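Local atomic coordinates of GMP reductase (Trypanosoma brucei brucei, PDB entry 6JIG), a protein that probably catalyses the irreversible NADPH-dependent deamination of GMP to IMP, helping to balance adenine and guanine nucleotides. Residues 13-18 with 357-362; 329-334 with 364-369. The protein carries 1 engineered substitution. One frame throughout, in Å; residues are numbered along the deposited sequence.

Contact 1. Residues 13-18 with 357-362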
ATOM      1  N   LEU A  13     -15.660  20.632  22.789  1.00 30.26           N
ATOM      2  CA  LEU A  13     -14.362  19.974  22.823  1.00 29.49           C
ATOM      3  C   LEU A  13     -14.530  18.500  23.139  1.00 32.13           C
ATOM      4  O   LEU A  13     -15.424  18.114  23.904  1.00 32.48           O
ATOM      5  CB  LEU A  13     -13.455  20.604  23.881  1.00 29.52           C
ATOM      6  CG  LEU A  13     -13.280  22.113  23.750  1.00 35.43           C
ATOM      7  CD1 LEU A  13     -12.459  22.611  24.927  1.00 36.13           C
ATOM      8  CD2 LEU A  13     -12.618  22.451  22.436  1.00 34.08           C
ATOM      9  N   THR A  14     -13.653  17.680  22.572  1.00 31.31           N
ATOM     10  CA  THR A  14     -13.570  16.284  22.978  1.00 30.53           C
ATOM     11  C   THR A  14     -12.240  16.032  23.686  1.00 31.85           C
ATOM     12  O   THR A  14     -11.434  16.952  23.884  1.00 30.16           O
ATOM     13  CB  THR A  14     -13.761  15.345  21.783  1.00 35.23           C
ATOM     14  OG1 THR A  14     -13.975  14.021  22.285  1.00 43.78           O
ATOM     15  CG2 THR A  14     -12.523  15.360  20.886  1.00 35.60           C
ATOM     16  N   TYR A  15     -12.011  14.770  24.075  1.00 31.32           N
ATOM     17  CA  TYR A  15     -10.818  14.453  24.867  1.00 30.14           C
ATOM     18  C   TYR A  15      -9.547  14.831  24.121  1.00 33.02           C
ATOM     19  O   TYR A  15      -8.626  15.409  24.710  1.00 31.86           O
ATOM     20  CB  TYR A  15     -10.780  12.973  25.230  1.00 31.05           C
ATOM     21  CG  TYR A  15     -11.968  12.551  26.065  1.00 34.13           C
ATOM     22  CD1 TYR A  15     -12.254  13.198  27.260  1.00 33.34           C
ATOM     23  CD2 TYR A  15     -12.812  11.529  25.649  1.00 35.93           C
ATOM     24  CE1 TYR A  15     -13.345  12.818  28.034  1.00 35.22           C
ATOM     25  CE2 TYR A  15     -13.919  11.139  26.430  1.00 32.79           C
ATOM     26  CZ  TYR A  15     -14.167  11.797  27.613  1.00 33.83           C
ATOM     27  OH  TYR A  15     -15.233  11.442  28.404  1.00 32.66           O
ATOM     28  N   ASP A  16      -9.479  14.514  22.823  1.00 32.49           N
ATOM     29  CA  ASP A  16      -8.286  14.833  22.039  1.00 32.54           C
ATOM     30  C   ASP A  16      -8.061  16.330  21.852  1.00 34.86           C
ATOM     31  O   ASP A  16      -7.020  16.710  21.291  1.00 34.77           O
ATOM     32  CB  ASP A  16      -8.349  14.166  20.666  1.00 35.91           C
ATOM     33  CG  ASP A  16      -7.910  12.726  20.701  1.00 43.96           C
ATOM     34  OD1 ASP A  16      -7.390  12.283  21.750  1.00 41.31           O
ATOM     35  OD2 ASP A  16      -8.089  12.031  19.682  1.00 47.95           O
ATOM     36  N   ASP A  17      -8.986  17.187  22.285  1.00 30.27           N
ATOM     37  CA  ASP A  17      -8.773  18.626  22.181  1.00 32.00           C
ATOM     38  C   ASP A  17      -8.000  19.218  23.357  1.00 32.18           C
ATOM     39  O   ASP A  17      -7.605  20.384  23.286  1.00 29.89           O
ATOM     40  CB  ASP A  17     -10.109  19.375  22.071  1.00 30.74           C
ATOM     41  CG  ASP A  17     -10.774  19.215  20.695  1.00 34.82           C
ATOM     42  OD1 ASP A  17     -10.106  19.478  19.669  1.00 34.49           O
ATOM     43  OD2 ASP A  17     -11.965  18.826  20.641  1.00 31.77           O
ATOM     44  N   VAL A  18      -7.805  18.485  24.455  1.00 31.83           N
ATOM     45  CA  VAL A  18      -7.241  19.099  25.652  1.00 32.36           C
ATOM     46  C   VAL A  18      -6.165  18.213  26.271  1.00 31.70           C
ATOM     47  O   VAL A  18      -6.068  17.013  26.002  1.00 32.25           O
ATOM     48  CB  VAL A  18      -8.334  19.427  26.708  1.00 32.80           C
ATOM     49  CG1 VAL A  18      -9.356  20.415  26.131  1.00 32.77           C
ATOM     50  CG2 VAL A  18      -9.046  18.158  27.172  1.00 30.55           C
ATOM     51  N   SER A 357      -6.010   5.373  28.964  1.00 33.45           N
ATOM     52  CA  SER A 357      -6.139   5.786  30.354  1.00 33.62           C
ATOM     53  C   SER A 357      -6.055   7.300  30.481  1.00 35.58           C
ATOM     54  O   SER A 357      -6.702   7.883  31.361  1.00 34.56           O
ATOM     55  CB  SER A 357      -5.071   5.111  31.227  1.00 34.83           C
ATOM     56  OG  SER A 357      -3.750   5.368  30.764  1.00 35.43           O
ATOM     57  N   GLY A 358      -5.298   7.957  29.587  1.00 32.05           N
ATOM     58  CA  GLY A 358      -5.253   9.414  29.603  1.00 32.58           C
ATOM     59  C   GLY A 358      -6.620  10.050  29.419  1.00 32.56           C
ATOM     60  O   GLY A 358      -6.939  11.059  30.051  1.00 31.27           O
ATOM     61  N   ASP A 359      -7.448   9.470  28.553  1.00 30.99           N
ATOM     62  CA  ASP A 359      -8.809   9.978  28.379  1.00 32.70           C
ATOM     63  C   ASP A 359      -9.637   9.814  29.649  1.00 31.33           C
ATOM     64  O   ASP A 359     -10.493  10.657  29.964  1.00 31.86           O
ATOM     65  CB  ASP A 359      -9.497   9.250  27.227  1.00 34.19           C
ATOM     66  CG  ASP A 359      -8.809   9.461  25.900  1.00 40.49           C
ATOM     67  OD1 ASP A 359      -8.063  10.451  25.769  1.00 37.80           O
ATOM     68  OD2 ASP A 359      -9.028   8.628  24.987  1.00 37.29           O
ATOM     69  N   ILE A 360      -9.408   8.733  30.381  1.00 32.61           N
ATOM     70  CA  ILE A 360     -10.100   8.538  31.653  1.00 32.22           C
ATOM     71  C   ILE A 360      -9.741   9.648  32.635  1.00 30.84           C
ATOM     72  O   ILE A 360     -10.617  10.209  33.309  1.00 30.67           O
ATOM     73  CB  ILE A 360      -9.777   7.142  32.217  1.00 32.65           C
ATOM     74  CG1 ILE A 360     -10.315   6.064  31.270  1.00 34.40           C
ATOM     75  CG2 ILE A 360     -10.365   6.993  33.634  1.00 31.64           C
ATOM     76  CD1 ILE A 360      -9.980   4.627  31.705  1.00 37.42           C
ATOM     77  N   SER A 361      -8.445   9.989  32.735  1.00 30.99           N
ATOM     78  CA  SER A 361      -8.058  11.118  33.581  1.00 30.53           C
ATOM     79  C   SER A 361      -8.781  12.392  33.165  1.00 31.95           C
ATOM     80  O   SER A 361      -9.221  13.173  34.017  1.00 30.63           O
ATOM     81  CB  SER A 361      -6.544  11.348  33.539  1.00 29.87           C
ATOM     82  OG  SER A 361      -5.795  10.173  33.839  1.00 34.88           O
ATOM     83  N   LYS A 362      -8.891  12.640  31.858  1.00 30.06           N
ATOM     84  CA  LYS A 362      -9.572  13.851  31.417  1.00 29.53           C
ATOM     85  C   LYS A 362     -11.050  13.816  31.784  1.00 32.32           C
ATOM     86  O   LYS A 362     -11.616  14.833  32.200  1.00 30.38           O
ATOM     87  CB  LYS A 362      -9.406  14.030  29.901  1.00 29.03           C
ATOM     88  CG  LYS A 362      -7.944  14.171  29.468  1.00 27.92           C
ATOM     89  CD  LYS A 362      -7.806  14.238  27.917  1.00 28.35           C
ATOM     90  CE  LYS A 362      -6.355  14.031  27.493  1.00 31.29           C
ATOM     91  NZ  LYS A 362      -6.207  14.179  25.993  1.00 32.75           N
TER
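K362 grips two backbone carbonyls of the loop at 13-18: its ammonium NZ donates to V18 O at 2.8 Å and to Y15 O at 3.0 Å. The lysine sits on helix 357-365, which joins the seventh strand of the (beta/alpha)8 barrel, 348-351, to the eighth, 370-373, so the pair of bonds ties the N-terminal part of the chain to the outside of the barrel. The two acceptors are approached differently. NZ lies nearly in line with the C=O of V18 (166°), whereas it stands well above the carbonyl plane of Y15. V18 N, closing the 3-10 turn at 15-17, reaches Y15 O from the opposite face of that plane, so this oxygen of a buried residue is held by two donors. An extended chain beyond CG carries the ammonium out to the loop. D16 OD1 lies 4.5 Å from D359 OD1, a like charge, and 4.8 Å from K362 NZ, not in contact; the lysine could partly offset the two acids. D359 turns its other oxygen, OD2, to a hydrogen bond with R355 N, while OD1 rests against Y15 CB at 3.7 Å. Y15 and K362 slide past each other in opposite directions, CD1 of the ring 4.0 Å from the lysine CB. Y15 also lies on L331 and V334 of helix 330-344, and its side chain is about 5 Å from G353, which binds GMP; V18 and K362 both meet F472. Over one face of the Y15 ring, displaced toward the rim, stands D359 O, 4.0 Å above the ring plane.

Contact 2. Residues 329-334 with 364-369; sequences PQLSAV and IGAGAD
V334 and L331 share a first torsion: it places V334 CG1 and L331 CG anti to the backbone N, and V334 CG1 then faces A366 directly. In V334 (chi1 173°) this anti branch is the methyl that makes every close contact of the residue with 364-369. In L331 the second torsion, 89°, sets CD1, which closes on A366 CB at 3.7 Å although the side chain leaves its backbone to one side. A366 CB, which points toward 329-334, therefore meets two methyls, the second being V334 CG1 at 3.8 Å. That same CG1 passes 3.6 Å from A366 O and reaches on to A368 CB at 4.1 Å, so one methyl touches the residues on either side of G367. The contact is apolar; no hydrogen bond crosses it directly, but T338 OG1, one turn further along helix 330-344, lies within hydrogen-bonding reach of both V334 O and A366 O. Its single proton can serve only one of them at a time.

The bend is a Schellman motif, with two bonds back into the last turn of helix 357-365, one of them from G367 N to I364 O at 2.9 Å. G367 takes up a positive phi of 115°, where a CB would collide with the carbonyl O of A366; that alone requires glycine. A368 is already on the way into the next strand.

In the (beta/alpha)8 barrel, the two helices are consecutive: 330-344 leads from strand 307-310 to strand 348-351, and helix 357-365 leads from there to strand 370-373. The interface lies over the strands, where V334 packs on I310 and A350 and A368 on A350. Beyond it, helix 463-469 receives I364 on I463 and M466, and its Q467 NE2 binds A368 O.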
ATOM      1  N   PRO A 329     -19.586  17.082  21.459  1.00 29.56           N
ATOM      2  CA  PRO A 329     -18.234  16.605  21.769  1.00 29.88           C
ATOM      3  C   PRO A 329     -18.124  16.283  23.251  1.00 30.56           C
ATOM      4  O   PRO A 329     -18.605  17.033  24.101  1.00 31.27           O
ATOM      5  CB  PRO A 329     -17.345  17.791  21.362  1.00 29.99           C
ATOM      6  CG  PRO A 329     -18.149  18.403  20.172  1.00 30.60           C
ATOM      7  CD  PRO A 329     -19.575  18.335  20.686  1.00 31.32           C
ATOM      8  N   GLN A 330     -17.495  15.149  23.557  1.00 28.91           N
ATOM      9  CA  GLN A 330     -17.776  14.499  24.841  1.00 33.63           C
ATOM     10  C   GLN A 330     -17.201  15.260  26.032  1.00 30.88           C
ATOM     11  O   GLN A 330     -17.798  15.240  27.117  1.00 30.97           O
ATOM     12  CB  GLN A 330     -17.257  13.060  24.822  1.00 35.38           C
ATOM     13  CG  GLN A 330     -17.488  12.283  26.140  1.00 31.59           C
ATOM     14  CD  GLN A 330     -18.953  11.901  26.389  1.00 32.33           C
ATOM     15  OE1 GLN A 330     -19.880  12.527  25.875  1.00 33.46           O
ATOM     16  NE2 GLN A 330     -19.154  10.858  27.193  1.00 32.62           N
ATOM     17  N   LEU A 331     -16.060  15.941  25.876  1.00 30.76           N
ATOM     18  CA  LEU A 331     -15.540  16.684  27.021  1.00 33.40           C
ATOM     19  C   LEU A 331     -16.488  17.805  27.407  1.00 31.37           C
ATOM     20  O   LEU A 331     -16.780  18.004  28.596  1.00 29.81           O
ATOM     21  CB  LEU A 331     -14.137  17.239  26.746  1.00 32.07           C
ATOM     22  CG  LEU A 331     -13.501  17.867  27.992  1.00 32.89           C
ATOM     23  CD1 LEU A 331     -12.728  16.814  28.790  1.00 33.68           C
ATOM     24  CD2 LEU A 331     -12.580  19.054  27.647  1.00 32.48           C
ATOM     25  N   SER A 332     -17.013  18.524  26.417  1.00 28.18           N
ATOM     26  CA  SER A 332     -17.947  19.603  26.720  1.00 32.23           C
ATOM     27  C   SER A 332     -19.240  19.048  27.314  1.00 31.11           C
ATOM     28  O   SER A 332     -19.880  19.702  28.140  1.00 30.76           O
ATOM     29  CB  SER A 332     -18.263  20.409  25.456  1.00 34.09           C
ATOM     30  OG  SER A 332     -17.127  21.131  25.006  1.00 33.15           O
ATOM     31  N   ALA A 333     -19.665  17.863  26.864  1.00 29.81           N
ATOM     32  CA  ALA A 333     -20.899  17.286  27.404  1.00 30.40           C
ATOM     33  C   ALA A 333     -20.729  16.942  28.878  1.00 32.04           C
ATOM     34  O   ALA A 333     -21.613  17.218  29.702  1.00 32.33           O
ATOM     35  CB  ALA A 333     -21.294  16.039  26.613  1.00 33.20           C
ATOM     36  N   VAL A 334     -19.587  16.351  29.225  1.00 31.24           N
ATOM     37  CA  VAL A 334     -19.285  16.028  30.620  1.00 30.97           C
ATOM     38  C   VAL A 334     -19.207  17.301  31.458  1.00 34.38           C
ATOM     39  O   VAL A 334     -19.768  17.382  32.557  1.00 32.54           O
ATOM     40  CB  VAL A 334     -17.988  15.205  30.694  1.00 30.27           C
ATOM     41  CG1 VAL A 334     -17.531  14.999  32.168  1.00 29.84           C
ATOM     42  CG2 VAL A 334     -18.183  13.860  29.986  1.00 31.15           C
ATOM     43  N   ILE A 364     -12.586  12.242  34.275  1.00 30.73           N
ATOM     44  CA  ILE A 364     -12.714  12.502  35.712  1.00 31.09           C
ATOM     45  C   ILE A 364     -12.389  13.961  36.020  1.00 31.10           C
ATOM     46  O   ILE A 364     -13.096  14.624  36.787  1.00 31.50           O
ATOM     47  CB  ILE A 364     -11.803  11.554  36.524  1.00 33.96           C
ATOM     48  CG1 ILE A 364     -12.092  10.087  36.204  1.00 33.80           C
ATOM     49  CG2 ILE A 364     -11.956  11.823  38.012  1.00 34.12           C
ATOM     50  CD1 ILE A 364     -13.530   9.661  36.491  1.00 35.29           C
ATOM     51  N   GLY A 365     -11.307  14.485  35.431  1.00 33.05           N
ATOM     52  CA  GLY A 365     -10.997  15.900  35.587  1.00 32.54           C
ATOM     53  C   GLY A 365     -12.094  16.837  35.116  1.00 35.24           C
ATOM     54  O   GLY A 365     -12.261  17.932  35.668  1.00 34.41           O
ATOM     55  N   ALA A 366     -12.855  16.438  34.095  1.00 30.44           N
ATOM     56  CA  ALA A 366     -13.969  17.257  33.638  1.00 33.29           C
ATOM     57  C   ALA A 366     -15.221  17.097  34.507  1.00 35.48           C
ATOM     58  O   ALA A 366     -16.258  17.694  34.196  1.00 37.12           O
ATOM     59  CB  ALA A 366     -14.306  16.920  32.178  1.00 33.72           C
ATOM     60  N   GLY A 367     -15.162  16.314  35.580  1.00 32.71           N
ATOM     61  CA  GLY A 367     -16.276  16.203  36.512  1.00 30.92           C
ATOM     62  C   GLY A 367     -16.935  14.842  36.590  1.00 31.62           C
ATOM     63  O   GLY A 367     -17.795  14.656  37.460  1.00 32.96           O
ATOM     64  N   ALA A 368     -16.608  13.886  35.715  1.00 31.34           N
ATOM     65  CA  ALA A 368     -17.279  12.585  35.788  1.00 32.57           C
ATOM     66  C   ALA A 368     -16.874  11.830  37.046  1.00 33.22           C
ATOM     67  O   ALA A 368     -15.729  11.902  37.485  1.00 31.88           O
ATOM     68  CB  ALA A 368     -16.949  11.718  34.575  1.00 31.56           C
ATOM     69  N   ASP A 369     -17.824  11.067  37.610  1.00 30.66           N
ATOM     70  CA  ASP A 369     -17.490  10.186  38.729  1.00 35.73           C
ATOM     71  C   ASP A 369     -17.012   8.815  38.287  1.00 32.68           C
ATOM     72  O   ASP A 369     -16.187   8.202  38.984  1.00 33.89           O
ATOM     73  CB  ASP A 369     -18.699  10.042  39.669  1.00 33.71           C
ATOM     74  CG  ASP A 369     -19.160  11.382  40.176  1.00 37.93           C
ATOM     75  OD1 ASP A 369     -18.458  11.947  41.028  1.00 41.75           O
ATOM     76  OD2 ASP A 369     -20.144  11.925  39.630  1.00 50.00           O
TER

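In the fold
Both contacts are largely buried and share helix 357-365, but they use different parts of it. Contact 1 takes its first turns and meets a loop from the far N-terminal region; contact 2 takes its C-terminal end and meets the preceding barrel helix above the strands. Neighbouring subunits approach both, reaching more residues of contact 1. The chemistry follows place: a charged amine satisfying loop carbonyls in the first, methyl against methyl in the second. Their centres are about 9 Å apart, and they touch directly, with L13 N probably hydrogen-bonded to S332 OG, 2.7 Å away. Sequence-distant and neighbouring elements are thus packed on the same helix, one by polar grip, the other by small apolar groups.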